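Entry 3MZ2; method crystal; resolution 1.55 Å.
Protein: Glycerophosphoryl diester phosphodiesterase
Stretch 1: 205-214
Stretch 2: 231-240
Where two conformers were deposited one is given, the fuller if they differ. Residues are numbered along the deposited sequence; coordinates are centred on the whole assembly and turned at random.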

# COMPACT_ATOMS: atom_id res chain seq x y z
N ILE A 205 -8.16 9.07 18.06
CA ILE A 205 -8.42 7.85 17.33
C ILE A 205 -9.92 7.54 17.19
O ILE A 205 -10.69 7.62 18.15
CB ILE A 205 -7.67 6.68 17.94
CG1 ILE A 205 -6.18 6.90 17.71
CG2 ILE A 205 -8.13 5.35 17.31
CD1 ILE A 205 -5.32 5.81 18.30
N MSE A 206 -10.29 7.23 15.94
CA MSE A 206 -11.50 6.45 15.62
C MSE A 206 -10.97 5.16 15.03
O MSE A 206 -10.00 5.20 14.28
CB MSE A 206 -12.40 7.22 14.63
CG MSE A 206 -13.69 6.49 14.23
SE MSE A 206 -13.37 5.35 12.63
CE MSE A 206 -13.44 6.86 11.37
N ALA A 207 -11.59 4.02 15.38
CA ALA A 207 -11.01 2.74 15.01
C ALA A 207 -11.77 1.97 13.95
O ALA A 207 -12.96 1.76 14.10
CB ALA A 207 -10.85 1.86 16.26
N TYR A 208 -11.03 1.53 12.94
CA TYR A 208 -11.49 0.61 11.95
C TYR A 208 -11.19 -0.79 12.49
O TYR A 208 -10.02 -1.09 12.79
CB TYR A 208 -10.79 0.85 10.61
CG TYR A 208 -11.07 -0.25 9.60
CD1 TYR A 208 -12.38 -0.55 9.24
CD2 TYR A 208 -10.07 -1.03 9.09
CE1 TYR A 208 -12.68 -1.57 8.37
CE2 TYR A 208 -10.35 -2.06 8.17
CZ TYR A 208 -11.68 -2.30 7.83
OH TYR A 208 -12.03 -3.32 6.95
N VAL A 209 -12.25 -1.58 12.75
CA VAL A 209 -12.07 -2.90 13.34
C VAL A 209 -12.27 -4.05 12.35
O VAL A 209 -12.28 -5.19 12.76
CB VAL A 209 -12.97 -3.11 14.59
CG1 VAL A 209 -12.63 -2.04 15.74
CG2 VAL A 209 -14.50 -3.04 14.24
N GLY A 210 -12.48 -3.75 11.06
CA GLY A 210 -12.49 -4.81 10.05
C GLY A 210 -13.79 -4.88 9.28
O GLY A 210 -14.65 -3.99 9.41
N PRO A 211 -13.93 -5.93 8.48
CA PRO A 211 -15.06 -6.07 7.58
C PRO A 211 -16.18 -6.92 8.12
O PRO A 211 -17.20 -7.06 7.46
CB PRO A 211 -14.42 -6.71 6.34
CG PRO A 211 -13.39 -7.59 6.92
CD PRO A 211 -12.81 -6.81 8.07
N LYS A 212 -16.01 -7.45 9.33
CA LYS A 212 -16.97 -8.38 9.88
C LYS A 212 -16.89 -8.42 11.40
O LYS A 212 -15.86 -8.17 12.01
CB LYS A 212 -16.75 -9.78 9.31
CG LYS A 212 -15.44 -10.38 9.77
CD LYS A 212 -15.26 -11.81 9.21
CE LYS A 212 -13.88 -12.30 9.50
NZ LYS A 212 -13.61 -13.64 8.84
N ILE A 213 -18.00 -8.81 12.00
CA ILE A 213 -18.09 -8.98 13.42
C ILE A 213 -17.90 -10.44 13.81
O ILE A 213 -18.48 -11.34 13.19
CB ILE A 213 -19.45 -8.43 13.93
CG1 ILE A 213 -19.49 -6.91 13.81
CG2 ILE A 213 -19.70 -8.77 15.39
CD1 ILE A 213 -20.88 -6.38 13.74
N THR A 214 -17.06 -10.65 14.82
CA THR A 214 -16.78 -11.97 15.41
C THR A 214 -16.72 -11.74 16.90
O THR A 214 -16.57 -10.57 17.34
CB THR A 214 -15.44 -12.50 14.93
OG1 THR A 214 -14.40 -11.68 15.45
CG2 THR A 214 -15.34 -12.43 13.40
N CYS A 231 -16.00 2.68 16.99
CA CYS A 231 -15.57 1.56 16.16
C CYS A 231 -16.39 1.42 14.86
O CYS A 231 -17.63 1.51 14.86
CB CYS A 231 -15.60 0.25 17.01
SG CYS A 231 -14.54 0.30 18.44
N MSE A 232 -15.64 1.18 13.81
CA MSE A 232 -16.20 1.17 12.46
C MSE A 232 -15.99 -0.19 11.83
O MSE A 232 -14.87 -0.71 11.81
CB MSE A 232 -15.50 2.20 11.61
CG MSE A 232 -16.18 2.42 10.26
SE MSE A 232 -15.28 3.85 9.32
CE MSE A 232 -13.98 2.83 8.30
N ILE A 233 -17.07 -0.72 11.27
CA ILE A 233 -17.02 -1.85 10.33
C ILE A 233 -17.13 -1.36 8.90
O ILE A 233 -17.94 -0.50 8.60
CB ILE A 233 -18.21 -2.84 10.60
CG1 ILE A 233 -18.00 -3.58 11.93
CG2 ILE A 233 -18.45 -3.77 9.44
CD1 ILE A 233 -16.90 -4.68 11.87
N SER A 234 -16.32 -1.92 8.00
CA SER A 234 -16.44 -1.62 6.59
C SER A 234 -17.18 -2.78 5.96
O SER A 234 -16.71 -3.92 6.02
CB SER A 234 -15.12 -1.50 5.90
OG SER A 234 -15.35 -1.29 4.50
N THR A 235 -18.32 -2.47 5.36
CA THR A 235 -19.14 -3.44 4.66
C THR A 235 -18.76 -3.55 3.17
O THR A 235 -19.34 -4.36 2.43
CB THR A 235 -20.63 -3.12 4.80
OG1 THR A 235 -20.90 -1.79 4.36
CG2 THR A 235 -21.08 -3.29 6.27
N ALA A 236 -17.77 -2.78 2.73
CA ALA A 236 -17.43 -2.76 1.30
C ALA A 236 -17.08 -4.15 0.78
O ALA A 236 -17.57 -4.56 -0.25
CB ALA A 236 -16.30 -1.70 0.99
N PRO A 237 -16.25 -4.91 1.50
CA PRO A 237 -15.94 -6.26 0.97
C PRO A 237 -16.93 -7.33 1.35
O PRO A 237 -16.90 -8.50 0.85
CB PRO A 237 -14.56 -6.56 1.61
CG PRO A 237 -14.41 -5.69 2.73
CD PRO A 237 -15.44 -4.55 2.66
N SER A 238 -17.82 -6.97 2.27
CA SER A 238 -18.65 -7.97 2.94
C SER A 238 -20.13 -7.69 2.64
O SER A 238 -20.62 -8.06 1.56
CB SER A 238 -18.32 -8.00 4.43
OG SER A 238 -18.36 -6.67 4.99
N ASP A 239 -20.85 -7.06 3.55
CA ASP A 239 -22.30 -6.96 3.39
C ASP A 239 -22.76 -6.15 2.20
O ASP A 239 -23.87 -6.37 1.72
CB ASP A 239 -22.96 -6.49 4.69
CG ASP A 239 -22.47 -7.28 5.89
OD1 ASP A 239 -22.96 -8.40 6.06
OD2 ASP A 239 -21.51 -6.85 6.58
N ASP A 240 -21.95 -5.21 1.69
CA ASP A 240 -22.32 -4.48 0.48
C ASP A 240 -22.52 -5.38 -0.72
O ASP A 240 -23.15 -4.99 -1.69
CB ASP A 240 -21.27 -3.43 0.09
CG ASP A 240 -21.21 -2.25 1.03
OD1 ASP A 240 -22.11 -2.09 1.88
OD2 ASP A 240 -20.33 -1.40 0.85
O HOH W 1 -19.88 -8.28 7.90

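The two stretches meet as neighbouring parallel β-strands, joined by backbone hydrogen bonds along the strands and by a serine-to-carbonyl bond in the loops that follow. Met232 straddles Tyr208, its partner in the register: its N donates to Ala207 O (2.8 Å), and its O accepts from Val209 N (2.9 Å). Further along, Ser234 N donates to Gly210 O (3.0 Å). The same two carbonyl oxygens also take CA-H...O contacts of 3.3 Å, Ala207 O from Cys231 CA and Gly210 O from Ile233 CA. Gly210 has phi/psi of 122/-171°, at which a CB would be jammed against the preceding carbonyl and would also clash with Pro211 CD.

Apolar side chains pack on both faces of the sheet, and 610 Å² is buried in total. On the face bearing Tyr208 and Met232, Tyr208 CD1 lies 3.9 Å from Met232 CE, while the selenium of selenomethionine Met206 (SE) reaches Met232 CB, also at 3.9 Å. On the face carrying Ala207, Cys231 and Ile233, the m/m rotamer of Ile233 brings its CD1 to Val209 CG2 (3.8 Å) and Ile213 CG1 (3.9 Å), so one methyl touches both. The apolar side chains of Met232 and Ile233 suit their buried sites.

Beyond the strands, Ser238 OG donates to Pro211 O (2.8 Å). A water donates to the same Pro211 O (3.0 Å) and to Asp239 OD2 (2.5 Å), while Pro211 CB packs against Pro237 CG at 3.8 Å.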